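Local coordinates for DUF3829 family protein (Bacteroides vulgatus, PDB 4YJW) that is of unknown function but is probably exported as a small, all-helical lipoprotein, at residues A[98-109]-A[122-133]. Numbering follows the deposited sequence. Where two conformers were deposited one is given.
Sequences AFYENYKTYRLY and LADKIRKEELLL
With F99 level with E130, and Y106 level with A123, the segments 98-109 and 122-133 run antiparallel, their axes 157° apart in direction and 9.9 Å apart at closest approach. N102 is the knob nearer the E130-L133 end, set among I126, E129, E130 and L133; an amide suits this partly exposed place because its ND2 donates to E130 OE1 at 3.1 Å, with the acceptor close to the amide plane but the carboxylate approached from above its own plane. E130, bent at chi2 (-69°), turns its buried acid back toward the neighbouring helix, laying OE2 over one face of the F99 ring and 2.6 Å from F99 O, an approach so short that the acid probably carries a proton. Branched I126 fills the middle, its CD1 resting on the backbone at N102 O and against Y106 CB. The Y106 ring, with CG anti to the backbone N (chi1 177°), reaches past A123, whose small methyl leaves room for it, and its OH accepts a bond from R127 NH2 at 2.8 Å. R127 NH1 meanwhile forms a salt bridge with D124, and its NE reaches L45 O. At the end nearer the interhelical turn, L122 CD2 makes a CH-pi contact 4.0 Å from the centroid of the Y109 ring, while A123 N donates to Y109 OH at 3.2 Å; that hydroxyl also bonds D118, whose carboxylate receives L122 N as well. A leucine in place of Y109 would probably leave A123 N and D118 without their shared hydroxyl partner and L122 without an aromatic face. Helix 35-44 also packs on F99 and Y103, through V41 among others. The pair is an antiparallel helical hairpin, helices 79-111 and 121-159 joined through the short helix 114-117, within an all-alpha bundle.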
# COMPACT_ATOMS: atom_id res chain seq x y z
N ALA A 98 -6.93 0.53 5.90
CA ALA A 98 -6.90 0.57 7.36
C ALA A 98 -6.13 1.79 7.85
O ALA A 98 -6.58 2.44 8.80
CB ALA A 98 -6.28 -0.70 7.91
N PHE A 99 -4.94 2.07 7.26
CA PHE A 99 -4.09 3.17 7.69
C PHE A 99 -4.83 4.51 7.62
O PHE A 99 -4.84 5.27 8.60
CB PHE A 99 -2.78 3.22 6.87
CG PHE A 99 -1.81 4.24 7.42
CD1 PHE A 99 -1.02 3.95 8.53
CD2 PHE A 99 -1.69 5.51 6.83
CE1 PHE A 99 -0.10 4.90 9.02
CE2 PHE A 99 -0.81 6.46 7.34
CZ PHE A 99 0.01 6.14 8.42
N TYR A 100 -5.46 4.80 6.48
CA TYR A 100 -6.15 6.09 6.31
C TYR A 100 -7.49 6.11 7.01
O TYR A 100 -7.84 7.14 7.58
CB TYR A 100 -6.29 6.43 4.82
CG TYR A 100 -4.96 6.85 4.23
CD1 TYR A 100 -4.09 5.90 3.69
CD2 TYR A 100 -4.56 8.18 4.24
CE1 TYR A 100 -2.87 6.27 3.16
CE2 TYR A 100 -3.33 8.57 3.69
CZ TYR A 100 -2.50 7.60 3.14
OH TYR A 100 -1.30 7.94 2.57
N GLU A 101 -8.23 4.99 7.05
CA GLU A 101 -9.51 4.96 7.78
C GLU A 101 -9.28 5.11 9.30
O GLU A 101 -10.07 5.77 9.97
CB GLU A 101 -10.32 3.69 7.49
CG GLU A 101 -10.99 3.73 6.11
CD GLU A 101 -12.03 4.83 5.88
OE1 GLU A 101 -12.77 5.17 6.83
OE2 GLU A 101 -12.12 5.33 4.74
N ASN A 102 -8.23 4.44 9.85
CA ASN A 102 -7.91 4.55 11.29
C ASN A 102 -7.62 6.00 11.65
O ASN A 102 -8.06 6.45 12.71
CB ASN A 102 -6.71 3.67 11.67
CG ASN A 102 -7.01 2.20 11.78
OD1 ASN A 102 -8.17 1.79 11.86
ND2 ASN A 102 -5.96 1.37 11.74
N TYR A 103 -6.88 6.72 10.80
CA TYR A 103 -6.57 8.14 11.07
C TYR A 103 -7.87 8.98 11.02
O TYR A 103 -8.07 9.84 11.87
CB TYR A 103 -5.52 8.72 10.11
CG TYR A 103 -5.29 10.19 10.37
CD1 TYR A 103 -4.75 10.63 11.59
CD2 TYR A 103 -5.79 11.16 9.50
CE1 TYR A 103 -4.68 11.98 11.90
CE2 TYR A 103 -5.69 12.52 9.79
CZ TYR A 103 -5.14 12.93 11.00
OH TYR A 103 -5.06 14.27 11.31
N LYS A 104 -8.74 8.71 10.05
CA LYS A 104 -10.03 9.44 9.99
C LYS A 104 -10.82 9.21 11.31
O LYS A 104 -11.25 10.17 11.94
CB LYS A 104 -10.85 8.97 8.76
CG LYS A 104 -12.28 9.53 8.76
CD LYS A 104 -13.03 9.13 7.48
CE LYS A 104 -14.50 9.45 7.62
NZ LYS A 104 -15.24 9.11 6.38
N THR A 105 -10.95 7.96 11.75
CA THR A 105 -11.62 7.59 13.01
C THR A 105 -10.99 8.34 14.17
O THR A 105 -11.70 8.94 14.97
CB THR A 105 -11.53 6.09 13.23
OG1 THR A 105 -12.19 5.47 12.14
CG2 THR A 105 -12.20 5.64 14.53
N TYR A 106 -9.66 8.26 14.27
CA TYR A 106 -8.89 8.92 15.32
C TYR A 106 -9.20 10.41 15.36
O TYR A 106 -9.49 10.92 16.43
CB TYR A 106 -7.38 8.69 15.08
CG TYR A 106 -6.50 9.41 16.09
CD1 TYR A 106 -6.12 8.79 17.28
CD2 TYR A 106 -5.99 10.68 15.82
CE1 TYR A 106 -5.29 9.43 18.20
CE2 TYR A 106 -5.17 11.34 16.74
CZ TYR A 106 -4.82 10.70 17.92
OH TYR A 106 -4.02 11.36 18.84
N ARG A 107 -9.09 11.11 14.22
CA ARG A 107 -9.33 12.57 14.20
C ARG A 107 -10.75 12.93 14.69
O ARG A 107 -10.89 13.84 15.52
CB ARG A 107 -9.09 13.11 12.79
CG ARG A 107 -9.45 14.61 12.66
CD ARG A 107 -9.12 15.12 11.26
NE ARG A 107 -9.63 16.48 11.07
CZ ARG A 107 -10.87 16.76 10.70
NH1 ARG A 107 -11.75 15.79 10.48
NH2 ARG A 107 -11.26 18.02 10.56
N LEU A 108 -11.77 12.20 14.25
CA LEU A 108 -13.16 12.48 14.66
C LEU A 108 -13.38 12.20 16.15
O LEU A 108 -14.08 12.97 16.83
CB LEU A 108 -14.13 11.65 13.80
CG LEU A 108 -14.08 11.94 12.27
CD1 LEU A 108 -15.22 11.22 11.53
CD2 LEU A 108 -14.11 13.46 11.96
N TYR A 109 -12.76 11.13 16.67
CA TYR A 109 -12.84 10.70 18.07
C TYR A 109 -12.10 11.70 18.98
O TYR A 109 -12.53 11.93 20.11
CB TYR A 109 -12.31 9.25 18.17
CG TYR A 109 -11.65 8.83 19.47
CD1 TYR A 109 -10.28 9.00 19.67
CD2 TYR A 109 -12.34 8.07 20.41
CE1 TYR A 109 -9.65 8.55 20.82
CE2 TYR A 109 -11.73 7.63 21.59
CZ TYR A 109 -10.37 7.85 21.77
OH TYR A 109 -9.73 7.41 22.90
N LEU A 122 -8.96 4.05 22.86
CA LEU A 122 -8.97 3.90 21.40
C LEU A 122 -7.79 4.68 20.77
O LEU A 122 -7.22 4.21 19.79
CB LEU A 122 -10.31 4.34 20.79
CG LEU A 122 -10.43 4.17 19.26
CD1 LEU A 122 -10.42 2.69 18.85
CD2 LEU A 122 -11.64 4.87 18.72
N ALA A 123 -7.40 5.84 21.36
CA ALA A 123 -6.25 6.62 20.84
C ALA A 123 -4.99 5.75 20.84
O ALA A 123 -4.33 5.67 19.81
CB ALA A 123 -6.02 7.87 21.69
N ASP A 124 -4.71 5.05 21.97
CA ASP A 124 -3.51 4.20 22.08
C ASP A 124 -3.62 2.97 21.19
O ASP A 124 -2.61 2.58 20.60
CB ASP A 124 -3.24 3.81 23.53
CG ASP A 124 -2.59 4.93 24.34
OD1 ASP A 124 -1.99 5.86 23.72
OD2 ASP A 124 -2.62 4.84 25.57
N LYS A 125 -4.83 2.37 21.07
CA LYS A 125 -5.01 1.20 20.18
C LYS A 125 -4.67 1.59 18.73
O LYS A 125 -3.98 0.85 18.02
CB LYS A 125 -6.47 0.71 20.29
CG LYS A 125 -6.77 -0.54 19.46
CD LYS A 125 -8.17 -1.06 19.76
CE LYS A 125 -8.57 -2.23 18.88
NZ LYS A 125 -7.88 -3.48 19.28
N ILE A 126 -5.19 2.75 18.29
CA ILE A 126 -4.97 3.26 16.94
C ILE A 126 -3.49 3.60 16.74
O ILE A 126 -2.92 3.21 15.72
CB ILE A 126 -5.89 4.48 16.61
CG1 ILE A 126 -7.36 4.00 16.46
CG2 ILE A 126 -5.41 5.19 15.31
CD1 ILE A 126 -8.47 5.13 16.30
N ARG A 127 -2.86 4.28 17.71
CA ARG A 127 -1.41 4.62 17.56
C ARG A 127 -0.57 3.36 17.35
O ARG A 127 0.33 3.35 16.49
CB ARG A 127 -0.90 5.39 18.80
CG ARG A 127 -1.44 6.82 18.87
CD ARG A 127 -1.28 7.39 20.26
NE ARG A 127 -1.89 8.71 20.31
CZ ARG A 127 -2.48 9.24 21.36
NH1 ARG A 127 -2.54 8.57 22.52
NH2 ARG A 127 -3.00 10.46 21.29
N LYS A 128 -0.81 2.31 18.15
CA LYS A 128 -0.01 1.09 18.02
C LYS A 128 -0.21 0.43 16.65
O LYS A 128 0.75 -0.01 16.01
CB LYS A 128 -0.36 0.11 19.15
CG LYS A 128 0.10 0.57 20.55
CD LYS A 128 -0.16 -0.53 21.60
CE LYS A 128 -1.62 -0.62 21.97
NZ LYS A 128 -1.84 -1.57 23.10
N GLU A 129 -1.46 0.37 16.19
CA GLU A 129 -1.82 -0.28 14.93
C GLU A 129 -1.30 0.52 13.75
O GLU A 129 -0.77 -0.08 12.80
CB GLU A 129 -3.33 -0.45 14.84
CG GLU A 129 -3.81 -1.26 13.63
CD GLU A 129 -3.42 -2.73 13.52
OE1 GLU A 129 -3.18 -3.38 14.57
OE2 GLU A 129 -3.40 -3.24 12.38
N GLU A 130 -1.38 1.86 13.81
CA GLU A 130 -0.88 2.72 12.73
C GLU A 130 0.63 2.56 12.57
O GLU A 130 1.12 2.58 11.44
CB GLU A 130 -1.24 4.20 12.98
CG GLU A 130 -2.73 4.46 12.89
CD GLU A 130 -3.27 4.33 11.48
OE1 GLU A 130 -3.56 3.18 11.06
OE2 GLU A 130 -3.47 5.37 10.82
N LEU A 131 1.38 2.40 13.68
CA LEU A 131 2.83 2.22 13.60
C LEU A 131 3.14 0.90 12.87
O LEU A 131 3.98 0.87 11.96
CB LEU A 131 3.52 2.28 14.99
CG LEU A 131 5.06 2.10 15.00
CD1 LEU A 131 5.78 3.25 14.28
CD2 LEU A 131 5.60 1.91 16.41
N LEU A 132 2.44 -0.17 13.24
CA LEU A 132 2.64 -1.47 12.61
C LEU A 132 2.29 -1.42 11.11
O LEU A 132 3.05 -1.93 10.29
CB LEU A 132 1.78 -2.51 13.32
CG LEU A 132 2.26 -2.93 14.71
CD1 LEU A 132 1.31 -3.95 15.30
CD2 LEU A 132 3.70 -3.50 14.66
N LEU A 133 1.16 -0.77 10.77
CA LEU A 133 0.71 -0.62 9.37
C LEU A 133 1.71 0.17 8.55
O LEU A 133 1.96 -0.20 7.39
CB LEU A 133 -0.68 0.06 9.29
CG LEU A 133 -1.87 -0.84 9.68
CD1 LEU A 133 -3.12 0.01 9.91
CD2 LEU A 133 -2.14 -1.93 8.61